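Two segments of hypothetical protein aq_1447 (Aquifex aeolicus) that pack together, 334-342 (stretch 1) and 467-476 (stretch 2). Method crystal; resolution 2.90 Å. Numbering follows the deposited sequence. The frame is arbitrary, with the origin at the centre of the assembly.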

# COMPACT_ATOMS: atom_id res chain seq x y z
N THR A 334 -10.49 -6.27 23.31
CA THR A 334 -10.04 -7.61 22.83
C THR A 334 -11.34 -8.46 22.59
O THR A 334 -11.25 -9.63 22.18
CB THR A 334 -9.06 -8.36 23.88
OG1 THR A 334 -7.94 -7.52 24.22
CG2 THR A 334 -8.43 -9.65 23.27
N ASN A 335 -12.51 -7.80 22.72
CA ASN A 335 -13.90 -8.35 22.62
C ASN A 335 -14.00 -9.59 23.47
O ASN A 335 -13.54 -10.67 23.07
CB ASN A 335 -14.42 -8.73 21.22
CG ASN A 335 -14.24 -7.65 20.17
OD1 ASN A 335 -13.13 -7.19 19.91
ND2 ASN A 335 -15.32 -7.30 19.50
N LEU A 336 -14.66 -9.45 24.62
CA LEU A 336 -14.79 -10.55 25.54
C LEU A 336 -15.20 -11.86 24.90
O LEU A 336 -15.95 -11.88 23.90
CB LEU A 336 -15.79 -10.21 26.64
CG LEU A 336 -15.80 -8.88 27.38
CD1 LEU A 336 -16.76 -9.05 28.57
CD2 LEU A 336 -14.42 -8.45 27.86
N ARG A 337 -14.61 -12.94 25.40
CA ARG A 337 -14.96 -14.27 24.96
C ARG A 337 -16.36 -14.42 25.53
O ARG A 337 -17.24 -15.00 24.90
CB ARG A 337 -14.06 -15.32 25.61
CG ARG A 337 -12.73 -15.54 24.94
CD ARG A 337 -11.66 -14.70 25.60
NE ARG A 337 -10.40 -14.79 24.86
CZ ARG A 337 -9.29 -15.41 25.28
NH1 ARG A 337 -9.27 -16.00 26.47
NH2 ARG A 337 -8.24 -15.47 24.49
N LYS A 338 -16.54 -13.81 26.71
CA LYS A 338 -17.79 -13.79 27.46
C LYS A 338 -18.89 -13.20 26.62
O LYS A 338 -19.96 -13.82 26.49
CB LYS A 338 -17.65 -12.94 28.73
CG LYS A 338 -16.98 -13.62 29.94
CD LYS A 338 -16.81 -12.59 31.09
CE LYS A 338 -16.35 -13.22 32.41
NZ LYS A 338 -15.99 -12.17 33.42
N PHE A 339 -18.61 -12.04 26.01
CA PHE A 339 -19.58 -11.37 25.16
C PHE A 339 -19.94 -12.27 23.97
O PHE A 339 -21.10 -12.54 23.73
CB PHE A 339 -19.09 -9.98 24.69
CG PHE A 339 -20.05 -9.26 23.75
CD1 PHE A 339 -21.35 -8.92 24.16
CD2 PHE A 339 -19.69 -9.03 22.41
CE1 PHE A 339 -22.30 -8.39 23.23
CE2 PHE A 339 -20.63 -8.50 21.47
CZ PHE A 339 -21.93 -8.19 21.88
N LEU A 340 -18.92 -12.87 23.36
CA LEU A 340 -19.15 -13.73 22.22
C LEU A 340 -19.77 -15.08 22.55
O LEU A 340 -20.15 -15.82 21.65
CB LEU A 340 -17.86 -13.93 21.43
CG LEU A 340 -17.38 -12.76 20.57
CD1 LEU A 340 -15.92 -13.01 20.19
CD2 LEU A 340 -18.28 -12.55 19.33
N GLU A 341 -19.84 -15.41 23.84
CA GLU A 341 -20.42 -16.67 24.27
C GLU A 341 -21.90 -16.45 24.39
O GLU A 341 -22.69 -17.15 23.78
CB GLU A 341 -19.86 -17.14 25.62
CG GLU A 341 -18.60 -18.03 25.55
CD GLU A 341 -17.97 -18.36 26.92
OE1 GLU A 341 -18.65 -18.98 27.78
OE2 GLU A 341 -16.77 -18.03 27.12
N LEU A 342 -22.22 -15.34 25.05
CA LEU A 342 -23.59 -14.93 25.34
C LEU A 342 -24.37 -14.15 24.28
O LEU A 342 -25.60 -14.08 24.35
CB LEU A 342 -23.58 -14.13 26.65
CG LEU A 342 -23.38 -14.93 27.95
CD1 LEU A 342 -22.86 -14.03 29.08
CD2 LEU A 342 -24.71 -15.56 28.35
N LYS A 467 -11.73 -23.71 23.25
CA LYS A 467 -12.84 -22.78 23.43
C LYS A 467 -12.57 -21.47 22.72
O LYS A 467 -13.48 -20.89 22.13
CB LYS A 467 -13.13 -22.51 24.91
CG LYS A 467 -13.98 -23.58 25.55
CD LYS A 467 -14.18 -23.35 27.04
CE LYS A 467 -14.56 -24.65 27.72
NZ LYS A 467 -14.36 -24.62 29.18
N PHE A 468 -11.30 -21.04 22.71
CA PHE A 468 -10.93 -19.78 22.08
C PHE A 468 -10.98 -19.90 20.60
O PHE A 468 -11.40 -18.96 19.94
CB PHE A 468 -9.54 -19.31 22.50
CG PHE A 468 -9.35 -19.20 23.98
CD1 PHE A 468 -10.46 -19.15 24.88
CD2 PHE A 468 -8.05 -19.23 24.51
CE1 PHE A 468 -10.28 -19.16 26.28
CE2 PHE A 468 -7.85 -19.24 25.92
CZ PHE A 468 -8.97 -19.21 26.81
N VAL A 469 -10.59 -21.07 20.09
CA VAL A 469 -10.62 -21.36 18.65
C VAL A 469 -12.07 -21.39 18.21
O VAL A 469 -12.43 -20.72 17.27
CB VAL A 469 -9.97 -22.70 18.31
CG1 VAL A 469 -9.81 -22.84 16.78
CG2 VAL A 469 -8.62 -22.82 19.02
N LEU A 470 -12.90 -22.08 19.00
CA LEU A 470 -14.34 -22.20 18.77
C LEU A 470 -14.93 -20.79 18.72
O LEU A 470 -15.67 -20.47 17.80
CB LEU A 470 -14.97 -22.98 19.92
CG LEU A 470 -16.46 -23.33 20.04
CD1 LEU A 470 -16.71 -24.68 19.43
CD2 LEU A 470 -16.86 -23.39 21.54
N LEU A 471 -14.50 -19.92 19.63
CA LEU A 471 -15.00 -18.54 19.67
C LEU A 471 -14.47 -17.71 18.52
O LEU A 471 -15.27 -17.04 17.83
CB LEU A 471 -14.71 -17.87 21.01
CG LEU A 471 -15.68 -18.37 22.09
CD1 LEU A 471 -15.23 -17.92 23.43
CD2 LEU A 471 -17.09 -17.90 21.86
N ASN A 472 -13.16 -17.82 18.27
CA ASN A 472 -12.48 -17.11 17.19
C ASN A 472 -13.21 -17.41 15.90
O ASN A 472 -13.72 -16.50 15.22
CB ASN A 472 -11.01 -17.54 17.11
CG ASN A 472 -10.18 -16.68 16.12
OD1 ASN A 472 -10.57 -16.47 14.97
ND2 ASN A 472 -9.01 -16.23 16.57
N VAL A 473 -13.46 -18.70 15.70
CA VAL A 473 -14.14 -19.20 14.51
C VAL A 473 -15.60 -18.73 14.43
O VAL A 473 -16.02 -18.21 13.40
CB VAL A 473 -13.97 -20.76 14.44
CG1 VAL A 473 -14.89 -21.40 13.41
CG2 VAL A 473 -12.51 -21.10 14.13
N ALA A 474 -16.32 -18.85 15.56
CA ALA A 474 -17.73 -18.47 15.71
C ALA A 474 -18.01 -17.07 15.19
O ALA A 474 -18.77 -16.92 14.23
CB ALA A 474 -18.15 -18.55 17.19
N GLU A 475 -17.30 -16.10 15.78
CA GLU A 475 -17.37 -14.66 15.45
C GLU A 475 -17.17 -14.39 13.97
O GLU A 475 -17.90 -13.60 13.39
CB GLU A 475 -16.29 -13.92 16.27
CG GLU A 475 -16.14 -12.39 16.01
CD GLU A 475 -14.89 -11.78 16.65
OE1 GLU A 475 -13.79 -12.40 16.63
OE2 GLU A 475 -15.00 -10.64 17.16
N GLN A 476 -16.21 -15.11 13.38
CA GLN A 476 -15.87 -14.96 11.97
C GLN A 476 -16.84 -15.58 10.97
O GLN A 476 -17.07 -15.00 9.91
CB GLN A 476 -14.49 -15.49 11.70
CG GLN A 476 -13.40 -14.57 12.03
CD GLN A 476 -12.11 -15.14 11.53
OE1 GLN A 476 -11.48 -15.97 12.19
NE2 GLN A 476 -11.72 -14.75 10.31

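What sits at the centre of this contact? Leu471, on the helix of the second stretch, is buried and gives up more surface to the other segment than any other residue here. Its side chain, in the m,t rotamer, points toward the first stretch and spreads its two methyls there: CD1 lies 3.6 Å from CB of Arg337 and 4.0 Å from CG of Glu341, while CD2 lies 3.7 Å from the backbone O of Leu340 and 4.1 Å from CB of Leu340. A branched aliphatic side chain suits this place, since it can touch the aliphatic parts of two charged residues and a second leucine at once.

How does a charged side chain meet an aromatic one? Arg337 lays its guanidinium over the ring of Phe468. Its CZ stands 3.8 Å from the centroid of the Phe468 ring and only 4° off the ring normal, a cation-pi arrangement, and NH1 of Arg337 comes within 3.2 Å of CZ of Phe468. The pairing suits both residues, because a flat cation can lie over the flat, electron-rich ring face. The CA-to-CB bond of Phe468 points sideways, but the end of the side chain comes nearer. Arg337 is poorly ordered, so its fine geometry deserves caution.

What happens one turn further along the second helix? A methyl of Leu340 rests against the carboxylate of Glu475, with CD1 of Leu340 3.9 Å from CD of Glu475. Both residues are buried, and the acid can sit beside a methyl because both its carboxylate oxygens are hydrogen-bonded elsewhere in the structure.

Does any hydrogen bond tie the segments together? None crosses between them; ND2 of Asn335 remains 4.1 Å from OE2 of Glu475. The helix axes cross at 62° and approach to 10.2 Å, and the modest contact, burying 395 Å² in all, rests on van der Waals packing, mostly around Leu471, and on the Arg337–Phe468 pair.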